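Local coordinates for uncharacterized protein VP1736 (Vibrio parahaemolyticus, PDB 3LXQ) that is of unknown function but carries a sulfatase-family domain of the alkaline phosphatase clan, built around a largely parallel beta sheet flanked by helices, at residues Q99-L104 with P108-L113; E258-Q263 with S278-G283. One frame throughout, in Å; residues are numbered along the deposited sequence.

Contact 1: Q99-L104 with P108-L113; sequences QFVGSL and PLTPNL
Thr110 and the backbone of Val101-Gly102 form the polar centre of this contact. The hydroxyl OG1 of Thr110 accepts the amide N of Gly102 at 3.2 Å, and an N-H...O angle of 142° shows that the bond is bent. Its chi1 of 53° sets OG1 between the backbone N and the carbonyl carbon, and the hydroxyl also packs on Val101, with OG1 3.3 Å from CG1. The methyl branch CG2 of Thr110 turns instead to the carbonyl of Phe100, reaching its O at 3.4 Å. That same oxygen is approached by CB of Leu109 at 3.2 Å, so two neighbouring side chains pack on one carbonyl. Beyond it, Phe100 and Leu109 run side by side in the same direction; CD2 of Leu109 comes to 3.6 Å from CD1 of the Phe100 ring, at an oblique approach. Gly102 lies against the start of 108-113, its CA 4.5 Å from the CA of Pro108, the shortest CA-CA distance between the two segments. A looser apolar contact, CG1 of Val101 to CD2 of Leu113 at 4.4 Å, extends the packing into the first turn of helix 111-118. In the fold, this is the connection that leaves strand 87-93 of the central mixed sheet, doubles back, and enters that helix, with Thr110 at its N-cap position. The Thr110 side chain makes no capping bond; its hydroxyl is shared between Gly102 N and the carboxylate of Asp114, which also accepts the amide of Ser103. Asp114 thus helps position both Thr110 and the turn at 102-103. Further out, the CG of Gln99 lies over the centre of the Phe100 ring, 3.6 Å above its plane, and Asn272 of helix 271-289 touches both Phe100 and Leu109.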
loop_
_atom_site.group_PDB
_atom_site.type_symbol
_atom_site.label_atom_id
_atom_site.label_comp_id
_atom_site.label_asym_id
_atom_site.label_seq_id
_atom_site.Cartn_x
_atom_site.Cartn_y
_atom_site.Cartn_z
ATOM N N GLN A 99 -1.936 -4.110 14.908
ATOM C CA GLN A 99 -2.430 -4.130 16.287
ATOM C C GLN A 99 -3.887 -4.610 16.385
ATOM O O GLN A 99 -4.319 -5.096 17.436
ATOM C CB GLN A 99 -2.246 -2.762 16.965
ATOM C CG GLN A 99 -3.139 -1.633 16.421
ATOM C CD GLN A 99 -2.949 -0.292 17.137
ATOM O OE1 GLN A 99 -2.769 -0.234 18.350
ATOM N NE2 GLN A 99 -3.003 0.792 16.377
ATOM N N PHE A 100 -4.629 -4.477 15.288
ATOM C CA PHE A 100 -6.031 -4.888 15.236
ATOM C C PHE A 100 -6.225 -6.240 14.554
ATOM O O PHE A 100 -7.364 -6.650 14.313
ATOM C CB PHE A 100 -6.890 -3.845 14.505
ATOM C CG PHE A 100 -6.733 -2.438 15.020
ATOM C CD1 PHE A 100 -7.185 -2.086 16.294
ATOM C CD2 PHE A 100 -6.154 -1.452 14.214
ATOM C CE1 PHE A 100 -7.045 -0.772 16.771
ATOM C CE2 PHE A 100 -6.008 -0.131 14.680
ATOM C CZ PHE A 100 -6.457 0.205 15.967
ATOM N N VAL A 101 -5.126 -6.929 14.236
ATOM C CA VAL A 101 -5.204 -8.210 13.520
ATOM C C VAL A 101 -4.817 -9.417 14.390
ATOM O O VAL A 101 -3.668 -9.563 14.810
ATOM C CB VAL A 101 -4.380 -8.208 12.200
ATOM C CG1 VAL A 101 -4.629 -9.492 11.421
ATOM C CG2 VAL A 101 -4.732 -7.009 11.337
ATOM N N GLY A 102 -5.795 -10.283 14.641
ATOM C CA GLY A 102 -5.587 -11.496 15.433
ATOM C C GLY A 102 -4.450 -12.368 14.921
ATOM O O GLY A 102 -3.552 -12.730 15.686
ATOM N N SER A 103 -4.476 -12.688 13.626
ATOM C CA SER A 103 -3.452 -13.551 13.026
ATOM C C SER A 103 -2.050 -12.931 13.057
ATOM O O SER A 103 -1.064 -13.637 12.868
ATOM C CB SER A 103 -3.834 -13.969 11.598
ATOM O OG SER A 103 -3.881 -12.851 10.726
ATOM N N LEU A 104 -1.967 -11.625 13.312
ATOM C CA LEU A 104 -0.678 -10.941 13.431
ATOM C C LEU A 104 -0.325 -10.617 14.881
ATOM O O LEU A 104 0.567 -9.813 15.149
ATOM C CB LEU A 104 -0.640 -9.680 12.557
ATOM C CG LEU A 104 -0.331 -9.801 11.057
ATOM C CD1 LEU A 104 -1.252 -10.785 10.313
ATOM C CD2 LEU A 104 -0.408 -8.445 10.411
ATOM N N PRO A 108 -8.174 -9.637 19.038
ATOM C CA PRO A 108 -8.968 -10.576 18.227
ATOM C C PRO A 108 -10.101 -9.867 17.491
ATOM O O PRO A 108 -11.273 -10.066 17.797
ATOM C CB PRO A 108 -9.501 -11.582 19.256
ATOM C CG PRO A 108 -9.516 -10.842 20.551
ATOM C CD PRO A 108 -8.417 -9.808 20.486
ATOM N N LEU A 109 -9.728 -9.048 16.514
ATOM C CA LEU A 109 -10.663 -8.161 15.832
ATOM C C LEU A 109 -10.932 -8.534 14.380
ATOM O O LEU A 109 -11.805 -7.943 13.744
ATOM C CB LEU A 109 -10.150 -6.722 15.895
ATOM C CG LEU A 109 -10.819 -5.645 16.750
ATOM C CD1 LEU A 109 -11.408 -6.152 18.076
ATOM C CD2 LEU A 109 -9.835 -4.497 16.987
ATOM N N THR A 110 -10.181 -9.500 13.853
ATOM C CA THR A 110 -10.266 -9.826 12.427
ATOM C C THR A 110 -10.435 -11.319 12.109
ATOM O O THR A 110 -9.660 -11.849 11.310
ATOM C CB THR A 110 -9.021 -9.314 11.649
ATOM O OG1 THR A 110 -7.837 -9.795 12.292
ATOM C CG2 THR A 110 -8.998 -7.777 11.562
ATOM N N PRO A 111 -11.464 -11.990 12.682
ATOM C CA PRO A 111 -11.583 -13.437 12.443
ATOM C C PRO A 111 -11.783 -13.851 10.977
ATOM O O PRO A 111 -11.266 -14.896 10.578
ATOM C CB PRO A 111 -12.788 -13.851 13.298
ATOM C CG PRO A 111 -13.547 -12.605 13.542
ATOM C CD PRO A 111 -12.543 -11.493 13.556
ATOM N N ASN A 112 -12.520 -13.066 10.191
ATOM C CA ASN A 112 -12.661 -13.358 8.761
ATOM C C ASN A 112 -11.334 -13.246 8.024
ATOM O O ASN A 112 -10.995 -14.125 7.238
ATOM C CB ASN A 112 -13.700 -12.458 8.092
ATOM C CG ASN A 112 -15.126 -12.773 8.533
ATOM O OD1 ASN A 112 -15.591 -13.912 8.433
ATOM N ND2 ASN A 112 -15.826 -11.758 9.022
ATOM N N LEU A 113 -10.584 -12.169 8.279
ATOM C CA LEU A 113 -9.275 -11.981 7.635
ATOM C C LEU A 113 -8.277 -13.049 8.073
ATOM O O LEU A 113 -7.562 -13.592 7.239
ATOM C CB LEU A 113 -8.705 -10.576 7.877
ATOM C CG LEU A 113 -7.376 -10.211 7.190
ATOM C CD1 LEU A 113 -7.516 -10.206 5.665
ATOM C CD2 LEU A 113 -6.830 -8.875 7.693
#

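Contact 2: E258-Q263 with S278-G283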
loop_
_atom_site.group_PDB
_atom_site.type_symbol
_atom_site.label_atom_id
_atom_site.label_comp_id
_atom_site.label_asym_id
_atom_site.label_seq_id
_atom_site.Cartn_x
_atom_site.Cartn_y
_atom_site.Cartn_z
ATOM N N GLU A 258 -25.952 -2.209 13.363
ATOM C CA GLU A 258 -26.064 -3.011 14.591
ATOM C C GLU A 258 -26.320 -4.497 14.274
ATOM O O GLU A 258 -26.701 -4.849 13.151
ATOM C CB GLU A 258 -27.185 -2.465 15.493
ATOM C CG GLU A 258 -27.024 -0.999 15.930
ATOM C CD GLU A 258 -26.435 -0.820 17.337
ATOM O OE1 GLU A 258 -26.075 -1.825 17.998
ATOM O OE2 GLU A 258 -26.333 0.344 17.786
ATOM N N GLY A 259 -26.096 -5.354 15.271
ATOM C CA GLY A 259 -26.339 -6.798 15.164
ATOM C C GLY A 259 -25.611 -7.538 14.048
ATOM O O GLY A 259 -26.147 -8.490 13.477
ATOM N N LYS A 260 -24.394 -7.109 13.731
ATOM C CA LYS A 260 -23.613 -7.753 12.666
ATOM C C LYS A 260 -22.355 -8.445 13.186
ATOM O O LYS A 260 -21.816 -9.325 12.524
ATOM C CB LYS A 260 -23.293 -6.777 11.527
ATOM C CG LYS A 260 -24.534 -6.117 10.952
ATOM C CD LYS A 260 -24.673 -6.314 9.456
ATOM C CE LYS A 260 -26.098 -5.978 9.009
ATOM N NZ LYS A 260 -26.411 -6.405 7.612
ATOM N N ILE A 261 -21.900 -8.042 14.369
ATOM C CA ILE A 261 -20.837 -8.747 15.081
ATOM C C ILE A 261 -21.139 -8.825 16.566
ATOM O O ILE A 261 -21.877 -7.990 17.104
ATOM C CB ILE A 261 -19.450 -8.057 14.935
ATOM C CG1 ILE A 261 -19.435 -6.668 15.602
ATOM C CG2 ILE A 261 -18.994 -8.030 13.475
ATOM C CD1 ILE A 261 -19.667 -5.486 14.671
ATOM N N GLU A 262 -20.565 -9.820 17.232
ATOM C CA GLU A 262 -20.457 -9.762 18.678
ATOM C C GLU A 262 -19.426 -8.663 18.896
ATOM O O GLU A 262 -18.256 -8.839 18.583
ATOM C CB GLU A 262 -19.998 -11.103 19.265
ATOM N N GLN A 263 -19.880 -7.507 19.366
ATOM C CA GLN A 263 -19.017 -6.335 19.529
ATOM C C GLN A 263 -17.897 -6.635 20.522
ATOM O O GLN A 263 -18.095 -7.393 21.467
ATOM C CB GLN A 263 -19.841 -5.120 19.976
ATOM C CG GLN A 263 -21.089 -4.894 19.119
ATOM C CD GLN A 263 -21.920 -3.681 19.517
ATOM O OE1 GLN A 263 -21.819 -3.155 20.637
ATOM N NE2 GLN A 263 -22.759 -3.234 18.589
ATOM N N SER A 278 -15.693 -3.905 9.833
ATOM C CA SER A 278 -15.003 -3.949 8.540
ATOM C C SER A 278 -14.520 -5.354 8.176
ATOM O O SER A 278 -14.590 -5.750 7.012
ATOM C CB SER A 278 -13.834 -2.973 8.505
ATOM O OG SER A 278 -13.243 -2.959 7.215
ATOM N N ASP A 279 -14.040 -6.097 9.173
ATOM C CA ASP A 279 -13.700 -7.514 8.999
ATOM C C ASP A 279 -14.899 -8.359 8.561
ATOM O O ASP A 279 -14.789 -9.158 7.615
ATOM C CB ASP A 279 -13.134 -8.123 10.280
ATOM C CG ASP A 279 -12.772 -9.590 10.108
ATOM O OD1 ASP A 279 -11.724 -9.861 9.475
ATOM O OD2 ASP A 279 -13.526 -10.468 10.585
ATOM N N TYR A 280 -16.024 -8.207 9.267
ATOM C CA TYR A 280 -17.252 -8.893 8.888
ATOM C C TYR A 280 -17.621 -8.510 7.462
ATOM O O TYR A 280 -18.043 -9.350 6.679
ATOM C CB TYR A 280 -18.409 -8.551 9.849
ATOM C CG TYR A 280 -19.769 -8.590 9.183
ATOM C CD1 TYR A 280 -20.531 -9.764 9.162
ATOM C CD2 TYR A 280 -20.284 -7.456 8.548
ATOM C CE1 TYR A 280 -21.780 -9.799 8.532
ATOM C CE2 TYR A 280 -21.520 -7.483 7.918
ATOM C CZ TYR A 280 -22.260 -8.650 7.912
ATOM O OH TYR A 280 -23.482 -8.653 7.284
ATOM N N ALA A 281 -17.462 -7.230 7.142
ATOM C CA ALA A 281 -17.818 -6.708 5.836
ATOM C C ALA A 281 -16.934 -7.301 4.741
ATOM O O ALA A 281 -17.427 -7.593 3.647
ATOM C CB ALA A 281 -17.743 -5.184 5.837
ATOM N N LEU A 282 -15.642 -7.492 5.042
ATOM C CA LEU A 282 -14.695 -8.104 4.103
ATOM C C LEU A 282 -15.047 -9.564 3.847
ATOM O O LEU A 282 -15.000 -10.024 2.699
ATOM C CB LEU A 282 -13.248 -7.983 4.606
ATOM C CG LEU A 282 -12.120 -8.591 3.763
ATOM C CD1 LEU A 282 -12.046 -7.970 2.371
ATOM C CD2 LEU A 282 -10.785 -8.464 4.474
ATOM N N GLY A 283 -15.407 -10.268 4.926
ATOM C CA GLY A 283 -15.819 -11.679 4.878
ATOM C C GLY A 283 -17.006 -11.888 3.959
ATOM O O GLY A 283 -17.037 -12.856 3.191
#
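Tyr280 meets Lys260 and Ile261 of the 258-263 loop: Ile261 packs on its CB, while Lys260 covers the ring and reaches the hydroxyl. The segment 278-283 is helical throughout, as the bond from the amide of Leu282 to the O of Ser278, its first residue, attests. Asp279 follows, its carboxylate turned to another part of the fold while its O accepts Gly283 N. At Tyr280 the CB projects toward the loop and packs on the CG2 branch of Ile261 at 3.7 Å. In Ile261, CG2 stands anti to the carbonyl carbon and CG1 has a chi1 of 65°; thus it is the shorter branch that reaches the tyrosine. The carbonyl O of Lys260 stands over CD1 of Tyr280, 3.6 Å away, on the face that also carries Lys260 CB. That CB makes a CH-pi contact, 4.2 Å from the Tyr280 centroid and 14° off the ring normal. A bend at chi2 (-124°) carries the lysine chain on along the ring, bringing CD to 3.4 Å from the phenol OH of Tyr280. The two side chains cross at a slant, with aliphatic carbons rather than the ammonium group covering the ring. The polar ends converge on Glu221 of helix 220-234: Tyr280 OH is hydrogen-bonded to OE1, whereas Lys260 NZ makes a long, weak ion pair with the same oxygen. Glu221 thus holds the position of the hydroxyl end, and Lys260 against the face probably restrains rotation of the ring. With 160 Å² buried in total and Lys260 exposed, this is a surface contact, laying the loop that follows strand 241-246 against helix 271-289 on the periphery of the alpha/beta domain of the alkaline phosphatase clan.

Contact 1 closes before contact 2 opens along the chain, yet their centres lie about 12 Å apart, on the same side of the molecule. They meet through two helices, 111-118 and 271-289. The evidence is direct: the two carboxylate oxygens of Asp279 probably accept separate amides, OD2 from Asn112 N and OD1 from Leu113 N, both at 2.8 Å. One acidic side chain from the helical segment of contact 2 therefore bonds to amides in the first turn of helix 111-118, the helix entered in contact 1. Their loops follow strands 87-93 and 241-246, which pair in parallel in the mixed sheet, so both contacts belong to neighbouring connections of one sulfatase-family domain.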